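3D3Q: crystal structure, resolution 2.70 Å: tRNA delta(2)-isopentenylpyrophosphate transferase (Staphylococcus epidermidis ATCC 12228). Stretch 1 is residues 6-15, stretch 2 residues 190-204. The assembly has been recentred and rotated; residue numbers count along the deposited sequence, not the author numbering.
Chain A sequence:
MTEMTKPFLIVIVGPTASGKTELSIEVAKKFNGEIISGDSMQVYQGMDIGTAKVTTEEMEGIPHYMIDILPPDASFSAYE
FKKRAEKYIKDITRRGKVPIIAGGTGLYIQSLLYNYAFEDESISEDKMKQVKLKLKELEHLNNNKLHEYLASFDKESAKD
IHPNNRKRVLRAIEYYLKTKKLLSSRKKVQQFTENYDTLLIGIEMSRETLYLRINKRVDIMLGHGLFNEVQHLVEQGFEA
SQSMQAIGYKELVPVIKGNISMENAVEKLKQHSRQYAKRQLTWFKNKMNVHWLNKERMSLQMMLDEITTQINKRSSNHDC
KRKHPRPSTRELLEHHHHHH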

ATOM      1  N   LYS A   6     -15.628   3.497  17.494  1.00 47.34           N
ATOM      2  CA  LYS A   6     -14.289   3.376  16.852  1.00 47.92           C
ATOM      3  C   LYS A   6     -13.837   4.725  16.309  1.00 48.21           C
ATOM      4  O   LYS A   6     -14.627   5.474  15.720  1.00 48.06           O
ATOM      5  CB  LYS A   6     -14.341   2.378  15.700  1.00 48.33           C
ATOM      6  CG  LYS A   6     -14.859   1.032  16.080  1.00 51.47           C
ATOM      7  CD  LYS A   6     -15.308   0.252  14.860  1.00 55.16           C
ATOM      8  CE  LYS A   6     -15.990  -1.049  15.292  1.00 58.23           C
ATOM      9  NZ  LYS A   6     -16.498  -1.880  14.159  1.00 59.84           N
ATOM     10  N   PRO A   7     -12.555   5.058  16.504  1.00 47.62           N
ATOM     11  CA  PRO A   7     -11.997   6.329  16.022  1.00 47.47           C
ATOM     12  C   PRO A   7     -11.850   6.409  14.492  1.00 46.63           C
ATOM     13  O   PRO A   7     -11.480   5.431  13.833  1.00 46.51           O
ATOM     14  CB  PRO A   7     -10.643   6.407  16.730  1.00 48.11           C
ATOM     15  CG  PRO A   7     -10.266   4.967  16.889  1.00 48.00           C
ATOM     16  CD  PRO A   7     -11.569   4.320  17.309  1.00 46.88           C
ATOM     17  N   PHE A   8     -12.139   7.582  13.934  1.00 44.40           N
ATOM     18  CA  PHE A   8     -12.030   7.785  12.498  1.00 41.95           C
ATOM     19  C   PHE A   8     -10.565   7.818  12.078  1.00 40.54           C
ATOM     20  O   PHE A   8      -9.744   8.483  12.713  1.00 40.58           O
ATOM     21  CB  PHE A   8     -12.704   9.095  12.080  1.00 41.58           C
ATOM     22  CG  PHE A   8     -12.763   9.298  10.592  1.00 41.07           C
ATOM     23  CD1 PHE A   8     -13.484   8.419   9.789  1.00 42.79           C
ATOM     24  CD2 PHE A   8     -12.095  10.348   9.990  1.00 39.99           C
ATOM     25  CE1 PHE A   8     -13.540   8.587   8.405  1.00 42.19           C
ATOM     26  CE2 PHE A   8     -12.148  10.523   8.605  1.00 41.03           C
ATOM     27  CZ  PHE A   8     -12.876   9.633   7.816  1.00 40.90           C
ATOM     28  N   LEU A   9     -10.256   7.097  11.002  1.00 38.04           N
ATOM     29  CA  LEU A   9      -8.897   7.030  10.466  1.00 36.38           C
ATOM     30  C   LEU A   9      -8.888   6.982   8.936  1.00 35.98           C
ATOM     31  O   LEU A   9      -9.665   6.232   8.351  1.00 37.94           O
ATOM     32  CB  LEU A   9      -8.199   5.779  10.984  1.00 33.92           C
ATOM     33  CG  LEU A   9      -6.773   5.602  10.484  1.00 31.31           C
ATOM     34  CD1 LEU A   9      -5.850   6.549  11.206  1.00 30.33           C
ATOM     35  CD2 LEU A   9      -6.346   4.186  10.728  1.00 32.13           C
ATOM     36  N   ILE A  10      -8.025   7.771   8.290  1.00 34.13           N
ATOM     37  CA  ILE A  10      -7.920   7.749   6.821  1.00 33.61           C
ATOM     38  C   ILE A  10      -6.673   6.961   6.473  1.00 32.88           C
ATOM     39  O   ILE A  10      -5.638   7.132   7.112  1.00 32.89           O
ATOM     40  CB  ILE A  10      -7.728   9.164   6.168  1.00 34.19           C
ATOM     41  CG1 ILE A  10      -8.937  10.069   6.407  1.00 34.92           C
ATOM     42  CG2 ILE A  10      -7.583   9.015   4.657  1.00 32.53           C
ATOM     43  CD1 ILE A  10     -10.169   9.618   5.670  1.00 35.17           C
ATOM     44  N   VAL A  11      -6.761   6.091   5.474  1.00 32.25           N
ATOM     45  CA  VAL A  11      -5.584   5.309   5.065  1.00 33.18           C
ATOM     46  C   VAL A  11      -5.412   5.436   3.533  1.00 33.37           C
ATOM     47  O   VAL A  11      -6.304   5.070   2.757  1.00 33.93           O
ATOM     48  CB  VAL A  11      -5.721   3.793   5.467  1.00 31.73           C
ATOM     49  CG1 VAL A  11      -4.408   3.068   5.257  1.00 30.56           C
ATOM     50  CG2 VAL A  11      -6.147   3.665   6.905  1.00 29.73           C
ATOM     51  N   ILE A  12      -4.263   5.958   3.108  1.00 31.84           N
ATOM     52  CA  ILE A  12      -3.979   6.161   1.692  1.00 30.80           C
ATOM     53  C   ILE A  12      -2.756   5.360   1.254  1.00 31.11           C
ATOM     54  O   ILE A  12      -1.616   5.795   1.438  1.00 30.46           O
ATOM     55  CB  ILE A  12      -3.739   7.658   1.392  1.00 29.53           C
ATOM     56  CG1 ILE A  12      -4.925   8.473   1.909  1.00 29.86           C
ATOM     57  CG2 ILE A  12      -3.589   7.876  -0.100  1.00 30.33           C
ATOM     58  CD1 ILE A  12      -4.734   9.971   1.828  1.00 26.96           C
ATOM     59  N   VAL A  13      -3.002   4.186   0.677  1.00 30.72           N
ATOM     60  CA  VAL A  13      -1.926   3.315   0.218  1.00 29.94           C
ATOM     61  C   VAL A  13      -1.765   3.462  -1.275  1.00 29.66           C
ATOM     62  O   VAL A  13      -2.659   3.954  -1.944  1.00 30.84           O
ATOM     63  CB  VAL A  13      -2.224   1.833   0.530  1.00 29.53           C
ATOM     64  CG1 VAL A  13      -2.279   1.606   2.036  1.00 29.05           C
ATOM     65  CG2 VAL A  13      -3.533   1.428  -0.109  1.00 28.45           C
ATOM     66  N   GLY A  14      -0.628   3.036  -1.798  1.00 30.29           N
ATOM     67  CA  GLY A  14      -0.400   3.150  -3.223  1.00 31.58           C
ATOM     68  C   GLY A  14       1.076   2.985  -3.505  1.00 32.22           C
ATOM     69  O   GLY A  14       1.898   3.178  -2.621  1.00 31.01           O
ATOM     70  N   PRO A  15       1.445   2.630  -4.741  1.00 33.98           N
ATOM     71  CA  PRO A  15       2.864   2.454  -5.056  1.00 35.35           C
ATOM     72  C   PRO A  15       3.684   3.726  -4.850  1.00 36.07           C
ATOM     73  O   PRO A  15       3.134   4.823  -4.854  1.00 36.01           O
ATOM     74  CB  PRO A  15       2.832   1.980  -6.508  1.00 34.89           C
ATOM     75  CG  PRO A  15       1.585   2.614  -7.047  1.00 34.89           C
ATOM     76  CD  PRO A  15       0.602   2.410  -5.931  1.00 35.07           C
ATOM     77  N   GLN A 190     -13.097  -9.451   9.450  1.00 48.78           N
ATOM     78  CA  GLN A 190     -12.485  -8.131   9.315  1.00 47.47           C
ATOM     79  C   GLN A 190     -13.435  -7.069   9.837  1.00 47.16           C
ATOM     80  O   GLN A 190     -13.011  -6.035  10.352  1.00 47.10           O
ATOM     81  CB  GLN A 190     -12.121  -7.841   7.861  1.00 46.09           C
ATOM     82  CG  GLN A 190     -10.943  -8.659   7.364  1.00 45.76           C
ATOM     83  CD  GLN A 190     -10.546  -8.286   5.955  1.00 46.83           C
ATOM     84  OE1 GLN A 190     -11.384  -7.845   5.167  1.00 46.52           O
ATOM     85  NE2 GLN A 190      -9.269  -8.469   5.620  1.00 47.75           N
ATOM     86  N   GLN A 191     -14.728  -7.345   9.731  1.00 46.02           N
ATOM     87  CA  GLN A 191     -15.746  -6.418  10.186  1.00 46.91           C
ATOM     88  C   GLN A 191     -15.863  -6.362  11.705  1.00 45.51           C
ATOM     89  O   GLN A 191     -16.294  -5.361  12.274  1.00 43.97           O
ATOM     90  CB  GLN A 191     -17.079  -6.824   9.587  1.00 50.20           C
ATOM     91  CG  GLN A 191     -18.237  -5.965   9.987  1.00 56.18           C
ATOM     92  CD  GLN A 191     -19.545  -6.624   9.614  1.00 59.90           C
ATOM     93  OE1 GLN A 191     -19.916  -7.657  10.192  1.00 61.10           O
ATOM     94  NE2 GLN A 191     -20.245  -6.052   8.629  1.00 60.36           N
ATOM     95  N   PHE A 192     -15.464  -7.434  12.367  1.00 45.01           N
ATOM     96  CA  PHE A 192     -15.575  -7.477  13.810  1.00 45.77           C
ATOM     97  C   PHE A 192     -14.272  -7.240  14.540  1.00 44.99           C
ATOM     98  O   PHE A 192     -14.288  -6.819  15.695  1.00 43.59           O
ATOM     99  CB  PHE A 192     -16.164  -8.822  14.237  1.00 46.62           C
ATOM    100  CG  PHE A 192     -16.286  -8.993  15.728  1.00 47.97           C
ATOM    101  CD1 PHE A 192     -17.086  -8.137  16.481  1.00 48.19           C
ATOM    102  CD2 PHE A 192     -15.606 -10.026  16.379  1.00 47.46           C
ATOM    103  CE1 PHE A 192     -17.206  -8.307  17.853  1.00 47.15           C
ATOM    104  CE2 PHE A 192     -15.720 -10.203  17.748  1.00 45.13           C
ATOM    105  CZ  PHE A 192     -16.521  -9.342  18.486  1.00 46.16           C
ATOM    106  N   THR A 193     -13.152  -7.526  13.882  1.00 45.06           N
ATOM    107  CA  THR A 193     -11.845  -7.340  14.510  1.00 46.66           C
ATOM    108  C   THR A 193     -11.232  -6.011  14.145  1.00 47.05           C
ATOM    109  O   THR A 193     -10.054  -5.782  14.412  1.00 46.69           O
ATOM    110  CB  THR A 193     -10.806  -8.388  14.082  1.00 47.22           C
ATOM    111  OG1 THR A 193     -11.453  -9.546  13.550  1.00 48.99           O
ATOM    112  CG2 THR A 193      -9.974  -8.787  15.276  1.00 46.02           C
ATOM    113  N   GLU A 194     -12.023  -5.142  13.527  1.00 47.75           N
ATOM    114  CA  GLU A 194     -11.519  -3.837  13.111  1.00 49.40           C
ATOM    115  C   GLU A 194     -11.396  -2.846  14.255  1.00 48.31           C
ATOM    116  O   GLU A 194     -12.322  -2.659  15.030  1.00 48.33           O
ATOM    117  CB  GLU A 194     -12.399  -3.239  12.018  1.00 51.42           C
ATOM    118  CG  GLU A 194     -13.843  -3.077  12.416  1.00 56.87           C
ATOM    119  CD  GLU A 194     -14.675  -2.450  11.311  1.00 60.08           C
ATOM    120  OE1 GLU A 194     -15.928  -2.426  11.444  1.00 61.22           O
ATOM    121  OE2 GLU A 194     -14.075  -1.975  10.312  1.00 60.95           O
ATOM    122  N   ASN A 195     -10.242  -2.198  14.333  1.00 46.51           N
ATOM    123  CA  ASN A 195      -9.987  -1.257  15.381  1.00 45.67           C
ATOM    124  C   ASN A 195     -10.419   0.146  15.064  1.00 45.98           C
ATOM    125  O   ASN A 195     -10.620   0.940  15.969  1.00 47.00           O
ATOM    126  CB  ASN A 195      -8.511  -1.260  15.731  1.00 47.07           C
ATOM    127  CG  ASN A 195      -8.013  -2.644  16.098  1.00 48.46           C
ATOM    128  OD1 ASN A 195      -8.728  -3.419  16.739  1.00 49.07           O
ATOM    129  ND2 ASN A 195      -6.787  -2.968  15.689  1.00 48.06           N
ATOM    130  N   TYR A 196     -10.574   0.475  13.792  1.00 46.29           N
ATOM    131  CA  TYR A 196     -10.963   1.833  13.457  1.00 47.17           C
ATOM    132  C   TYR A 196     -12.040   1.937  12.400  1.00 47.82           C
ATOM    133  O   TYR A 196     -12.287   0.995  11.648  1.00 47.37           O
ATOM    134  CB  TYR A 196      -9.737   2.625  12.983  1.00 46.04           C
ATOM    135  CG  TYR A 196      -8.512   2.467  13.854  1.00 45.49           C
ATOM    136  CD1 TYR A 196      -7.589   1.446  13.623  1.00 44.85           C
ATOM    137  CD2 TYR A 196      -8.270   3.348  14.908  1.00 45.74           C
ATOM    138  CE1 TYR A 196      -6.448   1.318  14.422  1.00 44.31           C
ATOM    139  CE2 TYR A 196      -7.143   3.225  15.712  1.00 43.91           C
ATOM    140  CZ  TYR A 196      -6.238   2.218  15.466  1.00 43.56           C
ATOM    141  OH  TYR A 196      -5.125   2.136  16.266  1.00 42.22           O
ATOM    142  N   ASP A 197     -12.682   3.102  12.369  1.00 48.93           N
ATOM    143  CA  ASP A 197     -13.708   3.410  11.374  1.00 50.31           C
ATOM    144  C   ASP A 197     -12.907   3.859  10.149  1.00 50.43           C
ATOM    145  O   ASP A 197     -12.946   5.033   9.759  1.00 51.08           O
ATOM    146  CB  ASP A 197     -14.587   4.569  11.847  1.00 51.47           C
ATOM    147  CG  ASP A 197     -15.489   5.092  10.746  1.00 53.27           C
ATOM    148  OD1 ASP A 197     -16.002   6.226  10.857  1.00 53.86           O
ATOM    149  OD2 ASP A 197     -15.682   4.361   9.753  1.00 55.59           O
ATOM    150  N   THR A 198     -12.190   2.915   9.544  1.00 49.76           N
ATOM    151  CA  THR A 198     -11.307   3.191   8.407  1.00 49.28           C
ATOM    152  C   THR A 198     -11.912   3.623   7.076  1.00 47.06           C
ATOM    153  O   THR A 198     -12.991   3.191   6.690  1.00 46.55           O
ATOM    154  CB  THR A 198     -10.378   1.972   8.122  1.00 50.79           C
ATOM    155  OG1 THR A 198     -11.120   0.952   7.441  1.00 52.00           O
ATOM    156  CG2 THR A 198      -9.821   1.397   9.430  1.00 51.01           C
ATOM    157  N   LEU A 199     -11.187   4.499   6.395  1.00 46.23           N
ATOM    158  CA  LEU A 199     -11.572   4.985   5.082  1.00 45.60           C
ATOM    159  C   LEU A 199     -10.367   4.633   4.211  1.00 44.21           C
ATOM    160  O   LEU A 199      -9.577   5.490   3.834  1.00 44.85           O
ATOM    161  CB  LEU A 199     -11.807   6.498   5.109  1.00 44.96           C
ATOM    162  CG  LEU A 199     -12.081   7.210   3.777  1.00 44.18           C
ATOM    163  CD1 LEU A 199     -12.924   6.359   2.833  1.00 43.89           C
ATOM    164  CD2 LEU A 199     -12.770   8.515   4.092  1.00 45.05           C
ATOM    165  N   LEU A 200     -10.230   3.344   3.926  1.00 41.66           N
ATOM    166  CA  LEU A 200      -9.113   2.831   3.158  1.00 40.53           C
ATOM    167  C   LEU A 200      -9.193   3.130   1.670  1.00 39.77           C
ATOM    168  O   LEU A 200     -10.058   2.610   0.969  1.00 37.94           O
ATOM    169  CB  LEU A 200      -9.011   1.328   3.386  1.00 40.26           C
ATOM    170  CG  LEU A 200      -7.790   0.593   2.861  1.00 41.39           C
ATOM    171  CD1 LEU A 200      -6.528   1.051   3.588  1.00 40.32           C
ATOM    172  CD2 LEU A 200      -8.000  -0.900   3.069  1.00 42.87           C
ATOM    173  N   ILE A 201      -8.282   3.972   1.193  1.00 39.53           N
ATOM    174  CA  ILE A 201      -8.261   4.327  -0.221  1.00 41.00           C
ATOM    175  C   ILE A 201      -6.881   4.011  -0.835  1.00 40.72           C
ATOM    176  O   ILE A 201      -5.839   4.160  -0.192  1.00 39.19           O
ATOM    177  CB  ILE A 201      -8.653   5.842  -0.446  1.00 40.54           C
ATOM    178  CG1 ILE A 201      -7.473   6.754  -0.215  1.00 40.51           C
ATOM    179  CG2 ILE A 201      -9.728   6.274   0.527  1.00 40.02           C
ATOM    180  CD1 ILE A 201      -6.796   7.126  -1.475  1.00 41.99           C
ATOM    181  N   GLY A 202      -6.894   3.549  -2.081  1.00 41.71           N
ATOM    182  CA  GLY A 202      -5.664   3.209  -2.769  1.00 42.46           C
ATOM    183  C   GLY A 202      -5.608   3.803  -4.162  1.00 43.59           C
ATOM    184  O   GLY A 202      -6.637   3.948  -4.820  1.00 43.17           O
ATOM    185  N   ILE A 203      -4.408   4.165  -4.605  1.00 45.16           N
ATOM    186  CA  ILE A 203      -4.216   4.735  -5.932  1.00 46.85           C
ATOM    187  C   ILE A 203      -3.760   3.628  -6.863  1.00 48.66           C
ATOM    188  O   ILE A 203      -2.705   3.028  -6.666  1.00 48.68           O
ATOM    189  CB  ILE A 203      -3.157   5.828  -5.920  1.00 45.94           C
ATOM    190  CG1 ILE A 203      -3.506   6.888  -4.878  1.00 46.14           C
ATOM    191  CG2 ILE A 203      -3.073   6.459  -7.287  1.00 46.19           C
ATOM    192  CD1 ILE A 203      -2.445   7.956  -4.739  1.00 45.78           C
ATOM    193  N   GLU A 204      -4.558   3.368  -7.885  1.00 51.48           N
ATOM    194  CA  GLU A 204      -4.268   2.299  -8.824  1.00 55.82           C
ATOM    195  C   GLU A 204      -3.853   2.805 -10.207  1.00 56.85           C
ATOM    196  O   GLU A 204      -3.942   3.990 -10.500  1.00 56.30           O
ATOM    197  CB  GLU A 204      -5.514   1.427  -8.958  1.00 59.26           C
ATOM    198  CG  GLU A 204      -5.338   0.174  -9.786  1.00 64.70           C
ATOM    199  CD  GLU A 204      -6.651  -0.332 -10.345  1.00 67.29           C
ATOM    200  OE1 GLU A 204      -7.270   0.409 -11.147  1.00 69.22           O
ATOM    201  OE2 GLU A 204      -7.054  -1.461  -9.977  1.00 68.13           O
TER

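Apolar side chains from two neighbouring parallel strands, 8-13 and 197-204, pair on both faces of the sheet they form. On the face carrying Phe8, Ile10 and Ile12, Leu199 meets two partners with one methyl: its CD2 lies 3.2 Å from Ile10 CD1, a tight contact, and 3.9 Å from Phe8 CZ, where it meets the edge of the ring. Farther along this face, Ile12 CG2 touches Ile201 CD1 at 3.6 Å. On the face of Leu9, Val11 and Val13, Val11 CG1 packs on Leu200 CD1 at 3.4 Å. Gly202 pairs with Val13 there, Val13 CA to Gly202 CA 4.8 Å; a CB on the glycine would come tight against Val13 CG2, at 3.4 Å.

The strand directions differ by only 15°, and the hydrogen bonds alternate as parallel pairing requires. Leu199 N donates to Leu9 O (3.0 Å), and Val11 N returns a weak bond to Leu199 O (3.3 Å). Ile201 N then reaches Val11 O at 2.8 Å, nearly straight at 174°, and Val13 N binds Ile201 O at 3.0 Å. Ile203 N to Val13 O (3.2 Å) closes the series. CA-H...O contacts supplement it, among them Gly202 CA to Val13 O at 3.2 Å.

Toward the start of both strands, Tyr196 packs against Leu9 and Pro7: Leu9 CD2 lies over one face of its ring, while Pro7 CG approaches the ring edge, 3.2 Å from Tyr196 CD2. Pro7 lacks an amide hydrogen but still accepts through its carbonyl, with Asp197 N 3.0 Å from Pro7 O. At the exposed margin, the extended side chain of Lys6 reaches Glu194, whose end turns nearer to meet it; Lys6 NZ and Glu194 OE1, 2.8 Å apart, form a hydrogen-bonded salt bridge that pairs their opposite charges.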